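Local coordinates for protein NTF2-like nuclease/anti-CRISPR (PDB 7JTA) that acts as an anti-CRISPR protein that relieves DNA torsion in target plasmids and impairs SpyCas9, and is a putative nuclease, at residues M6-T11 with A25-D30; L32-L37 with I54-I59. All blocks are in the same frame, centred on the assembly; numbering follows the deposited sequence.

Contact 1 and contact 2 pair strands within two successive beta hairpins, and the middle strands 20-29 and 32-42 join both into one antiparallel sheet, in the order 7-16, 20-29, 32-42, 48-58. Contact 1 lies at the surface on the N-terminal edge strand and is held by backbone bonds and a few aliphatic touches, with glutamate chains lying over one side. Contact 2 is partly buried, with other subunits packed against it; it adds an aromatic ring, a side-chain amide bond and a beta bulge. The two contacts touch directly: the backbones of L27 and Y34 meet through a probable hydrogen bond, and a glutamate–arginine salt bridge spans strand 20-29 from one hairpin to the other.

Contact 1: residues M6-T11 with A25-D30; sequences MVVEET and AILVDD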
loop_
_atom_site.group_PDB
_atom_site.type_symbol
_atom_site.label_atom_id
_atom_site.label_comp_id
_atom_site.label_asym_id
_atom_site.label_seq_id
_atom_site.Cartn_x
_atom_site.Cartn_y
_atom_site.Cartn_z
ATOM N N MET A 6 7.826 -11.362 -16.183
ATOM C CA MET A 6 8.078 -10.417 -15.107
ATOM C C MET A 6 9.172 -10.998 -14.221
ATOM O O MET A 6 9.226 -12.213 -14.008
ATOM C CB MET A 6 6.808 -10.152 -14.297
ATOM C CG MET A 6 7.043 -9.430 -12.982
ATOM S SD MET A 6 6.995 -10.576 -11.594
ATOM C CE MET A 6 5.259 -11.017 -11.575
ATOM N N VAL A 7 10.049 -10.136 -13.712
ATOM C CA VAL A 7 11.249 -10.577 -13.012
ATOM C C VAL A 7 11.232 -10.046 -11.587
ATOM O O VAL A 7 11.089 -8.838 -11.367
ATOM C CB VAL A 7 12.525 -10.122 -13.744
ATOM C CG1 VAL A 7 13.710 -10.112 -12.792
ATOM C CG2 VAL A 7 12.799 -11.025 -14.932
ATOM N N VAL A 8 11.387 -10.952 -10.625
ATOM C CA VAL A 8 11.573 -10.571 -9.228
ATOM C C VAL A 8 13.041 -10.218 -9.021
ATOM O O VAL A 8 13.930 -11.044 -9.256
ATOM C CB VAL A 8 11.130 -11.693 -8.279
ATOM C CG1 VAL A 8 11.390 -11.291 -6.837
ATOM C CG2 VAL A 8 9.660 -12.008 -8.489
ATOM N N GLU A 9 13.297 -8.989 -8.585
ATOM C CA GLU A 9 14.647 -8.456 -8.474
ATOM C C GLU A 9 15.167 -8.431 -7.043
ATOM O O GLU A 9 16.385 -8.480 -6.835
ATOM C CB GLU A 9 14.687 -7.038 -9.061
ATOM C CG GLU A 9 15.922 -6.226 -8.722
ATOM C CD GLU A 9 15.745 -4.752 -9.054
ATOM O OE1 GLU A 9 15.408 -4.440 -10.218
ATOM O OE2 GLU A 9 15.942 -3.907 -8.154
ATOM N N GLU A 10 14.279 -8.368 -6.055
ATOM C CA GLU A 10 14.690 -8.263 -4.665
ATOM C C GLU A 10 13.529 -8.694 -3.784
ATOM O O GLU A 10 12.369 -8.434 -4.110
ATOM C CB GLU A 10 15.124 -6.835 -4.324
ATOM C CG GLU A 10 15.780 -6.680 -2.962
ATOM C CD GLU A 10 14.858 -6.047 -1.937
ATOM O OE1 GLU A 10 13.631 -6.265 -2.019
ATOM O OE2 GLU A 10 15.359 -5.329 -1.048
ATOM N N THR A 11 13.850 -9.364 -2.682
ATOM C CA THR A 11 12.880 -9.723 -1.659
ATOM C C THR A 11 13.420 -9.290 -0.306
ATOM O O THR A 11 14.634 -9.190 -0.115
ATOM C CB THR A 11 12.597 -11.239 -1.661
ATOM O OG1 THR A 11 11.840 -11.588 -2.824
ATOM C CG2 THR A 11 11.829 -11.657 -0.422
ATOM N N ALA A 25 8.738 -7.325 -2.203
ATOM C CA ALA A 25 9.429 -7.714 -3.422
ATOM C C ALA A 25 9.518 -6.509 -4.342
ATOM O O ALA A 25 8.602 -5.683 -4.383
ATOM C CB ALA A 25 8.723 -8.878 -4.126
ATOM N N ILE A 26 10.627 -6.402 -5.065
ATOM C CA ILE A 26 10.771 -5.425 -6.135
ATOM C C ILE A 26 10.594 -6.170 -7.447
ATOM O O ILE A 26 11.390 -7.055 -7.776
ATOM C CB ILE A 26 12.132 -4.720 -6.081
ATOM C CG1 ILE A 26 12.311 -4.011 -4.739
ATOM C CG2 ILE A 26 12.240 -3.725 -7.219
ATOM C CD1 ILE A 26 11.174 -3.091 -4.370
ATOM N N LEU A 27 9.543 -5.831 -8.185
ATOM C CA LEU A 27 9.243 -6.462 -9.461
ATOM C C LEU A 27 9.618 -5.535 -10.608
ATOM O O LEU A 27 9.482 -4.313 -10.503
ATOM C CB LEU A 27 7.758 -6.820 -9.547
ATOM C CG LEU A 27 7.193 -7.575 -8.343
ATOM C CD1 LEU A 27 5.752 -7.983 -8.593
ATOM C CD2 LEU A 27 8.047 -8.788 -8.011
ATOM N N VAL A 28 10.101 -6.121 -11.697
ATOM C CA VAL A 28 10.374 -5.390 -12.928
ATOM C C VAL A 28 9.644 -6.091 -14.062
ATOM O O VAL A 28 9.903 -7.268 -14.337
ATOM C CB VAL A 28 11.876 -5.290 -13.232
ATOM C CG1 VAL A 28 12.085 -4.664 -14.598
ATOM C CG2 VAL A 28 12.576 -4.468 -12.170
ATOM N N ASP A 29 8.724 -5.375 -14.706
ATOM C CA ASP A 29 7.971 -5.901 -15.835
ATOM C C ASP A 29 7.917 -4.838 -16.919
ATOM O O ASP A 29 7.582 -3.684 -16.638
ATOM C CB ASP A 29 6.553 -6.314 -15.431
ATOM C CG ASP A 29 5.849 -7.108 -16.516
ATOM O OD1 ASP A 29 4.779 -7.685 -16.233
ATOM O OD2 ASP A 29 6.389 -7.190 -17.641
ATOM N N ASP A 30 8.255 -5.229 -18.147
ATOM C CA ASP A 30 8.214 -4.325 -19.295
ATOM C C ASP A 30 8.945 -3.013 -19.000
ATOM O O ASP A 30 8.508 -1.931 -19.395
ATOM C CB ASP A 30 6.770 -4.063 -19.730
#
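V7 and V28 form an antiparallel hydrogen-bonded pair, V7 N to V28 O and V28 N to V7 O both measuring 2.9 Å. Farther on, E9 N donates to I26 O at 2.8 Å, while I26 N turns to E10 O; E9 and E10 thus both face I26, consistent with a beta bulge in strand 7-16. The side chains of V8, T11, A25 and L27 occupy one face of the sheet. There V8 and L27 lie side by side and point the same way, V8 CG2 meeting L27 CD2 at 3.6 Å. M6 reaches the same leucine from the strand start: its chain bends at chi2 (-102°) and chi3, and SD rests 4.1 Å from L27 CD2. Its CB, meanwhile, passes the carboxylate of D29, the two side chains crossing at about a right angle.

The other face carries V7, E10, I26 and V28. E10 lies obliquely against I26, its CB 4.0 Å from I26 CG1. E9 points toward strand 25-29 and starts with CG anti to the backbone N (chi1 166°); the extended chain then crosses I26 and V28, with OE2 3.8 Å from I26 CG2 and OE1 beside V28 CG2. OE1 thereby reaches R33 and forms a salt bridge beyond the strand.

Strand 7-16 is outermost within the chain on this side, and strand 32-42 borders the far flank of strand 20-29, where I26 packs on R33 and R35, L27 touches Q36, and backbone bonds join A25 with Q36.

Contact 2: residues L32-L37 with I54-I59; sequences LRYRQL and ISTVLI
A classic beta bulge, in which I54 and S55 both face L37, marks one end of this pairing in the C-terminal beta hairpin. L37 O accepts two bonds in its carbonyl plane, from I54 N at 2.8 Å and from S55 N at 3.2 Å, while L37 N donates back to S55 O. R35 and V57 form the next hydrogen-bonded pair: R35 N to V57 O is nearly straight, but V57 N approaches R35 O from above the carbonyl plane. At the chain end I59 N donates to R33 O at 2.8 Å.

Y34, Q36, T56 and L58 share one face. L58 lays CD1 over a face of the Y34 ring, 3.8 Å from its centroid and 27° off the normal, a CH-pi contact offset toward the rim; T56 CG2 comes to Y34 CB at 3.7 Å. The extended Q36 chain, with CG anti to the backbone N (chi1 179°), carries NE2 to T56 OG1 at 3.0 Å, in the plane of the amide. T56 OG1 also hydrogen-bonds a bound methylpentanediol, probably from the crystallisation liquor.

At the end of the pairing opposite the bulge, the I59 side chain crosses R33 obliquely, CD1 lying 3.6 Å from R33 CD, and its CG2 meets R35 CB. The charged ends continue elsewhere: R33 to E9, R35 to E24 in a salt bridge and to L58 O of the fourth subunit.

Strand 20-29 flanks strand 32-42 on its other side, with L27 bonded to Y34 through the backbone. Strand 48-58 is outermost in the chain, yet S55, T56 and V57 pair antiparallel with a strand of the second subunit, whose P53 O bonds Y34 OH, which extends the sheet into the neighbouring subunit.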
loop_
_atom_site.group_PDB
_atom_site.type_symbol
_atom_site.label_atom_id
_atom_site.label_comp_id
_atom_site.label_asym_id
_atom_site.label_seq_id
_atom_site.Cartn_x
_atom_site.Cartn_y
_atom_site.Cartn_z
ATOM N N LEU A 32 9.475 -1.442 -16.147
ATOM C CA LEU A 32 9.012 -0.643 -15.025
ATOM C C LEU A 32 9.251 -1.385 -13.718
ATOM O O LEU A 32 9.268 -2.618 -13.678
ATOM C CB LEU A 32 7.532 -0.293 -15.185
ATOM C CG LEU A 32 7.262 0.552 -16.433
ATOM C CD1 LEU A 32 5.775 0.790 -16.653
ATOM C CD2 LEU A 32 8.013 1.873 -16.336
ATOM N N ARG A 33 9.445 -0.618 -12.649
ATOM C CA ARG A 33 9.792 -1.153 -11.341
ATOM C C ARG A 33 8.612 -1.003 -10.386
ATOM O O ARG A 33 8.026 0.081 -10.276
ATOM C CB ARG A 33 11.029 -0.428 -10.805
ATOM C CG ARG A 33 11.480 -0.827 -9.417
ATOM C CD ARG A 33 12.795 -0.136 -9.073
ATOM N NE ARG A 33 13.958 -0.944 -9.433
ATOM C CZ ARG A 33 14.484 -1.012 -10.652
ATOM N NH1 ARG A 33 13.954 -0.320 -11.651
ATOM N NH2 ARG A 33 15.545 -1.778 -10.872
ATOM N N TYR A 34 8.277 -2.085 -9.684
ATOM C CA TYR A 34 7.149 -2.100 -8.763
ATOM C C TYR A 34 7.582 -2.611 -7.394
ATOM O O TYR A 34 8.478 -3.452 -7.281
ATOM C CB TYR A 34 6.005 -2.974 -9.300
ATOM C CG TYR A 34 5.381 -2.450 -10.570
ATOM C CD1 TYR A 34 5.832 -2.872 -11.816
ATOM C CD2 TYR A 34 4.344 -1.527 -10.525
ATOM C CE1 TYR A 34 5.264 -2.392 -12.980
ATOM C CE2 TYR A 34 3.770 -1.041 -11.684
ATOM C CZ TYR A 34 4.232 -1.475 -12.907
ATOM O OH TYR A 34 3.656 -0.989 -14.059
ATOM N N ARG A 35 6.920 -2.107 -6.355
ATOM C CA ARG A 35 7.109 -2.578 -4.988
ATOM C C ARG A 35 5.846 -3.302 -4.540
ATOM O O ARG A 35 4.779 -2.688 -4.439
ATOM C CB ARG A 35 7.432 -1.426 -4.039
ATOM C CG ARG A 35 7.611 -1.873 -2.597
ATOM C CD ARG A 35 8.032 -0.720 -1.708
ATOM N NE ARG A 35 8.618 -1.186 -0.454
ATOM C CZ ARG A 35 8.052 -1.030 0.740
ATOM N NH1 ARG A 35 6.880 -0.417 0.847
ATOM N NH2 ARG A 35 8.659 -1.487 1.826
ATOM N N GLN A 36 5.974 -4.600 -4.273
ATOM C CA GLN A 36 4.871 -5.438 -3.823
ATOM C C GLN A 36 5.041 -5.799 -2.354
ATOM O O GLN A 36 6.106 -6.272 -1.946
ATOM C CB GLN A 36 4.777 -6.713 -4.659
ATOM C CG GLN A 36 3.650 -7.641 -4.228
ATOM C CD GLN A 36 3.460 -8.792 -5.190
ATOM O OE1 GLN A 36 3.975 -9.889 -4.976
ATOM N NE2 GLN A 36 2.715 -8.544 -6.263
ATOM N N LEU A 37 3.992 -5.576 -1.566
ATOM C CA LEU A 37 3.935 -5.994 -0.172
ATOM C C LEU A 37 2.996 -7.186 -0.053
ATOM O O LEU A 37 1.852 -7.124 -0.514
ATOM C CB LEU A 37 3.454 -4.850 0.718
ATOM C CG LEU A 37 4.385 -3.643 0.763
ATOM C CD1 LEU A 37 3.724 -2.501 1.510
ATOM C CD2 LEU A 37 5.703 -4.022 1.414
ATOM N N ILE A 54 -0.762 -8.113 -1.001
ATOM C CA ILE A 54 -1.562 -7.066 -0.390
ATOM C C ILE A 54 -1.620 -5.821 -1.264
ATOM O O ILE A 54 -2.687 -5.225 -1.422
ATOM C CB ILE A 54 -1.040 -6.718 1.021
ATOM C CG1 ILE A 54 -1.164 -7.924 1.954
ATOM C CG2 ILE A 54 -1.783 -5.509 1.577
ATOM C CD1 ILE A 54 -0.782 -7.605 3.377
ATOM N N SER A 55 -0.491 -5.416 -1.842
ATOM C CA SER A 55 -0.464 -4.203 -2.642
ATOM C C SER A 55 0.778 -4.195 -3.519
ATOM O O SER A 55 1.839 -4.683 -3.123
ATOM C CB SER A 55 -0.500 -2.956 -1.759
ATOM O OG SER A 55 0.781 -2.678 -1.232
ATOM N N THR A 56 0.616 -3.660 -4.725
ATOM C CA THR A 56 1.715 -3.406 -5.643
ATOM C C THR A 56 1.603 -1.969 -6.126
ATOM O O THR A 56 0.500 -1.478 -6.374
ATOM C CB THR A 56 1.699 -4.363 -6.829
ATOM O OG1 THR A 56 1.619 -5.715 -6.353
ATOM C CG2 THR A 56 2.967 -4.196 -7.656
ATOM N N VAL A 57 2.739 -1.285 -6.223
ATOM C CA VAL A 57 2.762 0.122 -6.607
ATOM C C VAL A 57 3.958 0.371 -7.512
ATOM O O VAL A 57 5.023 -0.231 -7.334
ATOM C CB VAL A 57 2.814 1.053 -5.379
ATOM C CG1 VAL A 57 2.756 2.499 -5.816
ATOM C CG2 VAL A 57 1.671 0.736 -4.433
ATOM N N LEU A 58 3.772 1.256 -8.487
ATOM C CA LEU A 58 4.866 1.676 -9.352
ATOM C C LEU A 58 5.850 2.541 -8.575
ATOM O O LEU A 58 5.448 3.428 -7.817
ATOM C CB LEU A 58 4.320 2.444 -10.554
ATOM C CG LEU A 58 5.317 2.856 -11.638
ATOM C CD1 LEU A 58 5.810 1.651 -12.416
ATOM C CD2 LEU A 58 4.674 3.856 -12.574
ATOM N N ILE A 59 7.139 2.268 -8.749
ATOM C CA ILE A 59 8.180 3.086 -8.136
ATOM C C ILE A 59 9.163 3.542 -9.205
ATOM O O ILE A 59 10.024 4.383 -8.946
ATOM C CB ILE A 59 8.909 2.327 -7.013
ATOM C CG1 ILE A 59 9.542 1.048 -7.562
ATOM C CG2 ILE A 59 7.958 2.033 -5.857
ATOM C CD1 ILE A 59 10.235 0.214 -6.515
ATOM O OXT ILE A 59 9.111 3.084 -10.350
#